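Local coordinates for protein rRNA N-glycosidase (Bougainvillea spectabilis, PDB 3CTK) that is a plant member of the ribosome-inactivating protein family, with an alpha+beta fold, at residues Asn104-Lys116 with Ile147-Gln161. Residues are numbered along the deposited sequence; the frame is centred on the assembly and turned at random.
Sequences NRVTLTFDGSYQK and INGQEIAKFFLIVIQ
L108 and F110 dip from strand 105-108, an outer strand of the mixed sheet, and the corner after it onto the first turns of helix 149-168. L108 puts its two methyls to different uses: CD1 lies 3.7 Å from F156 CE1, at the edge of that ring near its plane, and 3.9 Å from I152 CG2, while CD2 faces I152 CD1 (4.2 Å) and, more loosely, I147 CG2. F110 holds its CG between backbone N and carbonyl carbon (chi1 53°), which turns an edge of the ring to the first helical turn. There G149 CA sits in plane at the ring edge, and F110 CZ comes within 3.9 Å of A153 CB; L117 and A120 also touch this ring. At the far end the phenol of Y114 slides past I160, with OH 3.4 Å from I160 CG2, and L157 CD2 meets the ring edge at CD1. The hydroxyl itself is hydrogen-bonded to E165, and R125 makes a cation-pi contact with the ring. The tight part is L108 and F110 against I152, A153 and F156; on the looser, solvent side V106 CG2 meets CG1 of the exposed I147 tip to tip at 4.2 Å. Overall, an edge strand, the turn after it and the start of helix 114-121 pack on helix 149-168, as in the alpha+beta fold of ribosome-inactivating proteins.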
ATOM      1  N   ASN A 104     -22.365  -1.878 -11.116  1.00  6.99           N
ATOM      2  CA  ASN A 104     -21.560  -3.026 -11.517  1.00  6.75           C
ATOM      3  C   ASN A 104     -20.536  -3.162 -10.397  1.00  6.68           C
ATOM      4  O   ASN A 104     -19.486  -2.525 -10.437  1.00  6.82           O
ATOM      5  CB  ASN A 104     -20.836  -2.762 -12.845  1.00  7.01           C
ATOM      6  CG  ASN A 104     -20.046  -3.971 -13.332  1.00  6.70           C
ATOM      7  OD1 ASN A 104     -19.831  -4.930 -12.587  1.00  5.14           O
ATOM      8  ND2 ASN A 104     -19.604  -3.926 -14.588  1.00  7.85           N
ATOM      9  N   ARG A 105     -20.862  -3.970  -9.394  1.00  6.01           N
ATOM     10  CA  ARG A 105     -19.982  -4.171  -8.247  1.00  5.36           C
ATOM     11  C   ARG A 105     -19.544  -5.630  -8.185  1.00  6.38           C
ATOM     12  O   ARG A 105     -20.367  -6.544  -8.143  1.00  6.24           O
ATOM     13  CB  ARG A 105     -20.708  -3.768  -6.958  1.00  6.38           C
ATOM     14  CG  ARG A 105     -21.315  -2.363  -7.021  1.00  7.52           C
ATOM     15  CD  ARG A 105     -22.111  -2.004  -5.764  1.00  7.18           C
ATOM     16  NE  ARG A 105     -21.276  -1.593  -4.631  1.00  6.52           N
ATOM     17  CZ  ARG A 105     -20.679  -0.407  -4.521  1.00  7.80           C
ATOM     18  NH1 ARG A 105     -20.809   0.506  -5.478  1.00  5.99           N
ATOM     19  NH2 ARG A 105     -19.962  -0.126  -3.437  1.00  7.17           N
ATOM     20  N   VAL A 106     -18.236  -5.835  -8.184  1.00  5.35           N
ATOM     21  CA  VAL A 106     -17.672  -7.173  -8.169  1.00  6.56           C
ATOM     22  C   VAL A 106     -16.988  -7.504  -6.852  1.00  7.69           C
ATOM     23  O   VAL A 106     -16.176  -6.730  -6.355  1.00  7.63           O
ATOM     24  CB  VAL A 106     -16.634  -7.330  -9.316  1.00  6.46           C
ATOM     25  CG1 VAL A 106     -15.948  -8.692  -9.234  1.00  7.93           C
ATOM     26  CG2 VAL A 106     -17.323  -7.159 -10.664  1.00  8.75           C
ATOM     27  N   THR A 107     -17.340  -8.649  -6.280  1.00  9.60           N
ATOM     28  CA  THR A 107     -16.706  -9.101  -5.055  1.00 11.56           C
ATOM     29  C   THR A 107     -15.828 -10.260  -5.493  1.00 10.48           C
ATOM     30  O   THR A 107     -16.333 -11.298  -5.925  1.00  9.48           O
ATOM     31  CB  THR A 107     -17.728  -9.589  -3.999  1.00 14.47           C
ATOM     32  OG1 THR A 107     -18.743 -10.383  -4.630  1.00 19.02           O
ATOM     33  CG2 THR A 107     -18.364  -8.403  -3.289  1.00 18.44           C
ATOM     34  N   LEU A 108     -14.515 -10.059  -5.417  1.00  7.99           N
ATOM     35  CA  LEU A 108     -13.548 -11.076  -5.812  1.00  8.42           C
ATOM     36  C   LEU A 108     -13.599 -12.266  -4.854  1.00  8.90           C
ATOM     37  O   LEU A 108     -14.097 -12.152  -3.733  1.00  8.83           O
ATOM     38  CB  LEU A 108     -12.140 -10.467  -5.843  1.00  7.70           C
ATOM     39  CG  LEU A 108     -11.970  -9.313  -6.845  1.00  5.86           C
ATOM     40  CD1 LEU A 108     -10.648  -8.588  -6.609  1.00  5.11           C
ATOM     41  CD2 LEU A 108     -12.046  -9.867  -8.265  1.00  5.13           C
ATOM     42  N   THR A 109     -13.086 -13.408  -5.299  1.00  9.62           N
ATOM     43  CA  THR A 109     -13.102 -14.610  -4.477  1.00 10.60           C
ATOM     44  C   THR A 109     -11.934 -14.688  -3.499  1.00 10.41           C
ATOM     45  O   THR A 109     -11.915 -15.555  -2.627  1.00 13.04           O
ATOM     46  CB  THR A 109     -13.112 -15.885  -5.349  1.00 10.37           C
ATOM     47  OG1 THR A 109     -11.953 -15.904  -6.190  1.00 12.53           O
ATOM     48  CG2 THR A 109     -14.369 -15.927  -6.215  1.00 10.79           C
ATOM     49  N   PHE A 110     -10.968 -13.786  -3.644  1.00  8.76           N
ATOM     50  CA  PHE A 110      -9.808 -13.761  -2.757  1.00  8.23           C
ATOM     51  C   PHE A 110      -9.718 -12.453  -1.969  1.00  8.79           C
ATOM     52  O   PHE A 110     -10.231 -11.419  -2.404  1.00  6.15           O
ATOM     53  CB  PHE A 110      -8.513 -13.995  -3.560  1.00  7.99           C
ATOM     54  CG  PHE A 110      -8.333 -13.065  -4.737  1.00  7.86           C
ATOM     55  CD1 PHE A 110      -7.797 -11.791  -4.569  1.00  8.49           C
ATOM     56  CD2 PHE A 110      -8.684 -13.477  -6.021  1.00  9.18           C
ATOM     57  CE1 PHE A 110      -7.610 -10.939  -5.668  1.00  9.07           C
ATOM     58  CE2 PHE A 110      -8.501 -12.635  -7.124  1.00  9.90           C
ATOM     59  CZ  PHE A 110      -7.962 -11.365  -6.947  1.00  8.82           C
ATOM     60  N   ASP A 111      -9.082 -12.505  -0.799  1.00  9.76           N
ATOM     61  CA  ASP A 111      -8.930 -11.307   0.020  1.00 10.44           C
ATOM     62  C   ASP A 111      -7.592 -10.630  -0.266  1.00 10.28           C
ATOM     63  O   ASP A 111      -6.827 -11.090  -1.118  1.00  9.70           O
ATOM     64  CB  ASP A 111      -9.075 -11.646   1.514  1.00  9.35           C
ATOM     65  CG  ASP A 111      -7.935 -12.496   2.051  1.00 13.39           C
ATOM     66  OD1 ASP A 111      -8.155 -13.197   3.060  1.00 14.88           O
ATOM     67  OD2 ASP A 111      -6.825 -12.454   1.490  1.00 12.95           O
ATOM     68  N   GLY A 112      -7.311  -9.544   0.447  1.00  9.48           N
ATOM     69  CA  GLY A 112      -6.083  -8.803   0.214  1.00  9.72           C
ATOM     70  C   GLY A 112      -4.803  -9.232   0.908  1.00  9.70           C
ATOM     71  O   GLY A 112      -3.798  -8.525   0.822  1.00 10.09           O
ATOM     72  N   SER A 113      -4.813 -10.368   1.597  1.00  8.59           N
ATOM     73  CA  SER A 113      -3.602 -10.825   2.265  1.00  7.40           C
ATOM     74  C   SER A 113      -2.610 -11.246   1.188  1.00  6.92           C
ATOM     75  O   SER A 113      -3.006 -11.674   0.105  1.00  4.21           O
ATOM     76  CB  SER A 113      -3.909 -12.006   3.192  1.00  8.45           C
ATOM     77  OG  SER A 113      -4.416 -13.116   2.470  1.00  7.63           O
ATOM     78  N   TYR A 114      -1.315 -11.129   1.465  1.00  5.89           N
ATOM     79  CA  TYR A 114      -0.343 -11.516   0.453  1.00  5.61           C
ATOM     80  C   TYR A 114      -0.440 -12.989   0.072  1.00  7.00           C
ATOM     81  O   TYR A 114      -0.212 -13.349  -1.081  1.00  8.46           O
ATOM     82  CB  TYR A 114       1.080 -11.189   0.915  1.00  6.39           C
ATOM     83  CG  TYR A 114       1.438  -9.726   0.780  1.00  4.51           C
ATOM     84  CD1 TYR A 114       1.250  -9.052  -0.428  1.00  5.30           C
ATOM     85  CD2 TYR A 114       1.977  -9.019   1.851  1.00  7.86           C
ATOM     86  CE1 TYR A 114       1.594  -7.710  -0.564  1.00  8.91           C
ATOM     87  CE2 TYR A 114       2.325  -7.674   1.724  1.00  7.58           C
ATOM     88  CZ  TYR A 114       2.130  -7.028   0.514  1.00  8.12           C
ATOM     89  OH  TYR A 114       2.464  -5.698   0.383  1.00  9.55           O
ATOM     90  N   GLN A 115      -0.789 -13.844   1.027  1.00  7.53           N
ATOM     91  CA  GLN A 115      -0.879 -15.268   0.730  1.00  8.85           C
ATOM     92  C   GLN A 115      -1.971 -15.574  -0.284  1.00  8.87           C
ATOM     93  O   GLN A 115      -1.756 -16.345  -1.219  1.00  8.53           O
ATOM     94  CB  GLN A 115      -1.124 -16.072   2.005  1.00 12.88           C
ATOM     95  CG  GLN A 115      -1.083 -17.584   1.797  1.00 19.48           C
ATOM     96  CD  GLN A 115       0.189 -18.051   1.101  1.00 23.09           C
ATOM     97  OE1 GLN A 115       0.265 -18.086  -0.131  1.00 26.05           O
ATOM     98  NE2 GLN A 115       1.199 -18.401   1.890  1.00 24.10           N
ATOM     99  N   LYS A 116      -3.138 -14.966  -0.107  1.00  7.19           N
ATOM    100  CA  LYS A 116      -4.243 -15.206  -1.028  1.00  6.76           C
ATOM    101  C   LYS A 116      -3.984 -14.552  -2.380  1.00  5.63           C
ATOM    102  O   LYS A 116      -4.351 -15.102  -3.419  1.00  5.82           O
ATOM    103  CB  LYS A 116      -5.555 -14.687  -0.433  1.00  8.85           C
ATOM    104  CG  LYS A 116      -5.945 -15.359   0.876  1.00 12.02           C
ATOM    105  CD  LYS A 116      -6.103 -16.863   0.706  1.00 15.60           C
ATOM    106  CE  LYS A 116      -6.458 -17.525   2.029  1.00 18.98           C
ATOM    107  NZ  LYS A 116      -6.584 -19.000   1.896  1.00 20.88           N
ATOM    108  N   ILE A 147     -13.532  -9.662 -16.019  1.00 11.56           N
ATOM    109  CA  ILE A 147     -12.877  -9.977 -14.755  1.00 10.01           C
ATOM    110  C   ILE A 147     -12.051 -11.264 -14.809  1.00 10.31           C
ATOM    111  O   ILE A 147     -12.585 -12.356 -15.020  1.00 10.23           O
ATOM    112  CB  ILE A 147     -13.924 -10.091 -13.612  1.00  9.71           C
ATOM    113  CG1 ILE A 147     -14.615  -8.741 -13.402  1.00  9.50           C
ATOM    114  CG2 ILE A 147     -13.258 -10.560 -12.328  1.00  9.88           C
ATOM    115  CD1 ILE A 147     -13.684  -7.623 -12.931  1.00 10.26           C
ATOM    116  N   ASN A 148     -10.744 -11.117 -14.627  1.00  9.24           N
ATOM    117  CA  ASN A 148      -9.823 -12.246 -14.619  1.00  9.14           C
ATOM    118  C   ASN A 148      -9.076 -12.194 -13.287  1.00  8.68           C
ATOM    119  O   ASN A 148      -8.202 -11.349 -13.086  1.00  6.70           O
ATOM    120  CB  ASN A 148      -8.837 -12.144 -15.783  1.00  9.85           C
ATOM    121  CG  ASN A 148      -7.872 -13.311 -15.830  1.00 12.78           C
ATOM    122  OD1 ASN A 148      -7.142 -13.564 -14.875  1.00 14.91           O
ATOM    123  ND2 ASN A 148      -7.863 -14.029 -16.946  1.00 16.16           N
ATOM    124  N   GLY A 149      -9.436 -13.101 -12.384  1.00  7.62           N
ATOM    125  CA  GLY A 149      -8.824 -13.135 -11.069  1.00  8.06           C
ATOM    126  C   GLY A 149      -7.310 -13.079 -11.026  1.00  8.15           C
ATOM    127  O   GLY A 149      -6.739 -12.353 -10.206  1.00  7.15           O
ATOM    128  N   GLN A 150      -6.651 -13.841 -11.892  1.00  6.54           N
ATOM    129  CA  GLN A 150      -5.193 -13.868 -11.910  1.00  7.30           C
ATOM    130  C   GLN A 150      -4.563 -12.520 -12.252  1.00  8.38           C
ATOM    131  O   GLN A 150      -3.629 -12.077 -11.580  1.00  7.04           O
ATOM    132  CB  GLN A 150      -4.694 -14.938 -12.884  1.00  8.76           C
ATOM    133  CG  GLN A 150      -3.188 -14.950 -13.076  1.00 11.12           C
ATOM    134  CD  GLN A 150      -2.716 -16.127 -13.910  1.00 10.44           C
ATOM    135  OE1 GLN A 150      -3.403 -16.565 -14.831  1.00 11.79           O
ATOM    136  NE2 GLN A 150      -1.529 -16.633 -13.600  1.00 11.21           N
ATOM    137  N   GLU A 151      -5.073 -11.864 -13.289  1.00  7.69           N
ATOM    138  CA  GLU A 151      -4.532 -10.573 -13.695  1.00  7.39           C
ATOM    139  C   GLU A 151      -4.797  -9.489 -12.657  1.00  5.83           C
ATOM    140  O   GLU A 151      -3.948  -8.626 -12.418  1.00  4.19           O
ATOM    141  CB  GLU A 151      -5.114 -10.156 -15.046  1.00 10.90           C
ATOM    142  CG  GLU A 151      -4.649 -11.034 -16.192  1.00 18.42           C
ATOM    143  CD  GLU A 151      -3.140 -11.045 -16.326  1.00 23.63           C
ATOM    144  OE1 GLU A 151      -2.559  -9.963 -16.559  1.00 27.17           O
ATOM    145  OE2 GLU A 151      -2.535 -12.131 -16.192  1.00 27.87           O
ATOM    146  N   ILE A 152      -5.974  -9.534 -12.042  1.00  3.93           N
ATOM    147  CA  ILE A 152      -6.331  -8.550 -11.030  1.00  4.63           C
ATOM    148  C   ILE A 152      -5.466  -8.730  -9.781  1.00  4.78           C
ATOM    149  O   ILE A 152      -5.079  -7.751  -9.142  1.00  2.59           O
ATOM    150  CB  ILE A 152      -7.830  -8.648 -10.674  1.00  3.55           C
ATOM    151  CG1 ILE A 152      -8.662  -8.218 -11.886  1.00  5.11           C
ATOM    152  CG2 ILE A 152      -8.152  -7.757  -9.483  1.00  5.37           C
ATOM    153  CD1 ILE A 152     -10.160  -8.478 -11.750  1.00  4.15           C
ATOM    154  N   ALA A 153      -5.156  -9.977  -9.436  1.00  3.18           N
ATOM    155  CA  ALA A 153      -4.317 -10.225  -8.269  1.00  4.05           C
ATOM    156  C   ALA A 153      -2.928  -9.631  -8.510  1.00  3.31           C
ATOM    157  O   ALA A 153      -2.307  -9.094  -7.591  1.00  4.85           O
ATOM    158  CB  ALA A 153      -4.211 -11.730  -7.991  1.00  3.28           C
ATOM    159  N   LYS A 154      -2.441  -9.721  -9.745  1.00  3.61           N
ATOM    160  CA  LYS A 154      -1.126  -9.172 -10.074  1.00  5.02           C
ATOM    161  C   LYS A 154      -1.142  -7.657  -9.897  1.00  5.53           C
ATOM    162  O   LYS A 154      -0.195  -7.073  -9.375  1.00  4.86           O
ATOM    163  CB  LYS A 154      -0.740  -9.528 -11.510  1.00  5.77           C
ATOM    164  CG  LYS A 154      -0.420 -11.006 -11.707  1.00 10.47           C
ATOM    165  CD  LYS A 154      -0.105 -11.346 -13.159  1.00 15.37           C
ATOM    166  CE  LYS A 154       1.172 -10.673 -13.639  1.00 20.58           C
ATOM    167  NZ  LYS A 154       1.082  -9.182 -13.645  1.00 25.06           N
ATOM    168  N   PHE A 155      -2.222  -7.020 -10.335  1.00  4.74           N
ATOM    169  CA  PHE A 155      -2.353  -5.575 -10.190  1.00  4.39           C
ATOM    170  C   PHE A 155      -2.295  -5.197  -8.706  1.00  4.35           C
ATOM    171  O   PHE A 155      -1.562  -4.284  -8.317  1.00  3.33           O
ATOM    172  CB  PHE A 155      -3.680  -5.098 -10.788  1.00  3.70           C
ATOM    173  CG  PHE A 155      -4.079  -3.719 -10.348  1.00  3.72           C
ATOM    174  CD1 PHE A 155      -3.350  -2.603 -10.754  1.00  4.43           C
ATOM    175  CD2 PHE A 155      -5.164  -3.536  -9.495  1.00  5.97           C
ATOM    176  CE1 PHE A 155      -3.693  -1.330 -10.313  1.00  4.14           C
ATOM    177  CE2 PHE A 155      -5.517  -2.260  -9.048  1.00  5.94           C
ATOM    178  CZ  PHE A 155      -4.780  -1.157  -9.457  1.00  5.67           C
ATOM    179  N   PHE A 156      -3.065  -5.897  -7.877  1.00  4.01           N
ATOM    180  CA  PHE A 156      -3.071  -5.599  -6.447  1.00  4.34           C
ATOM    181  C   PHE A 156      -1.682  -5.749  -5.835  1.00  5.07           C
ATOM    182  O   PHE A 156      -1.247  -4.900  -5.065  1.00  5.10           O
ATOM    183  CB  PHE A 156      -4.074  -6.492  -5.702  1.00  4.35           C
ATOM    184  CG  PHE A 156      -5.494  -5.991  -5.760  1.00  4.52           C
ATOM    185  CD1 PHE A 156      -6.500  -6.760  -6.338  1.00  5.08           C
ATOM    186  CD2 PHE A 156      -5.826  -4.746  -5.230  1.00  7.04           C
ATOM    187  CE1 PHE A 156      -7.813  -6.299  -6.388  1.00  6.20           C
ATOM    188  CE2 PHE A 156      -7.136  -4.274  -5.276  1.00  7.89           C
ATOM    189  CZ  PHE A 156      -8.133  -5.052  -5.856  1.00  5.25           C
ATOM    190  N   LEU A 157      -0.983  -6.824  -6.179  1.00  5.60           N
ATOM    191  CA  LEU A 157       0.355  -7.042  -5.634  1.00  4.64           C
ATOM    192  C   LEU A 157       1.285  -5.882  -5.960  1.00  4.97           C
ATOM    193  O   LEU A 157       2.053  -5.431  -5.107  1.00  4.74           O
ATOM    194  CB  LEU A 157       0.948  -8.352  -6.172  1.00  5.52           C
ATOM    195  CG  LEU A 157       0.318  -9.624  -5.596  1.00  5.84           C
ATOM    196  CD1 LEU A 157       0.812 -10.855  -6.343  1.00  7.17           C
ATOM    197  CD2 LEU A 157       0.661  -9.718  -4.118  1.00  7.01           C
ATOM    198  N   ILE A 158       1.212  -5.393  -7.193  1.00  3.68           N
ATOM    199  CA  ILE A 158       2.070  -4.290  -7.604  1.00  3.92           C
ATOM    200  C   ILE A 158       1.676  -2.967  -6.950  1.00  4.81           C
ATOM    201  O   ILE A 158       2.517  -2.288  -6.359  1.00  4.24           O
ATOM    202  CB  ILE A 158       2.066  -4.133  -9.145  1.00  3.95           C
ATOM    203  CG1 ILE A 158       2.617  -5.414  -9.786  1.00  2.42           C
ATOM    204  CG2 ILE A 158       2.904  -2.918  -9.556  1.00  3.48           C
ATOM    205  CD1 ILE A 158       2.513  -5.454 -11.303  1.00  5.25           C
ATOM    206  N   VAL A 159       0.397  -2.613  -7.021  1.00  3.63           N
ATOM    207  CA  VAL A 159      -0.046  -1.344  -6.450  1.00  3.80           C
ATOM    208  C   VAL A 159       0.054  -1.279  -4.924  1.00  4.76           C
ATOM    209  O   VAL A 159       0.377  -0.226  -4.365  1.00  5.20           O
ATOM    210  CB  VAL A 159      -1.492  -1.002  -6.901  1.00  5.75           C
ATOM    211  CG1 VAL A 159      -2.512  -1.738  -6.046  1.00  5.18           C
ATOM    212  CG2 VAL A 159      -1.709   0.508  -6.835  1.00  5.04           C
ATOM    213  N   ILE A 160      -0.205  -2.390  -4.243  1.00  3.83           N
ATOM    214  CA  ILE A 160      -0.121  -2.396  -2.785  1.00  4.43           C
ATOM    215  C   ILE A 160       1.305  -2.090  -2.324  1.00  5.16           C
ATOM    216  O   ILE A 160       1.516  -1.323  -1.380  1.00  4.98           O
ATOM    217  CB  ILE A 160      -0.568  -3.760  -2.195  1.00  4.24           C
ATOM    218  CG1 ILE A 160      -2.090  -3.903  -2.328  1.00  5.11           C
ATOM    219  CG2 ILE A 160      -0.142  -3.865  -0.740  1.00  3.77           C
ATOM    220  CD1 ILE A 160      -2.625  -5.277  -1.958  1.00  8.67           C
ATOM    221  N   GLN A 161       2.288  -2.677  -2.994  1.00  3.09           N
ATOM    222  CA  GLN A 161       3.674  -2.442  -2.613  1.00  4.40           C
ATOM    223  C   GLN A 161       4.183  -1.054  -3.017  1.00  4.83           C
ATOM    224  O   GLN A 161       4.905  -0.409  -2.254  1.00  5.60           O
ATOM    225  CB  GLN A 161       4.571  -3.523  -3.215  1.00  5.03           C
ATOM    226  CG  GLN A 161       4.170  -4.938  -2.825  1.00  5.13           C
ATOM    227  CD  GLN A 161       5.166  -5.964  -3.322  1.00  6.56           C
ATOM    228  OE1 GLN A 161       6.253  -6.104  -2.769  1.00  7.48           O
ATOM    229  NE2 GLN A 161       4.805  -6.675  -4.386  1.00  5.12           N
TER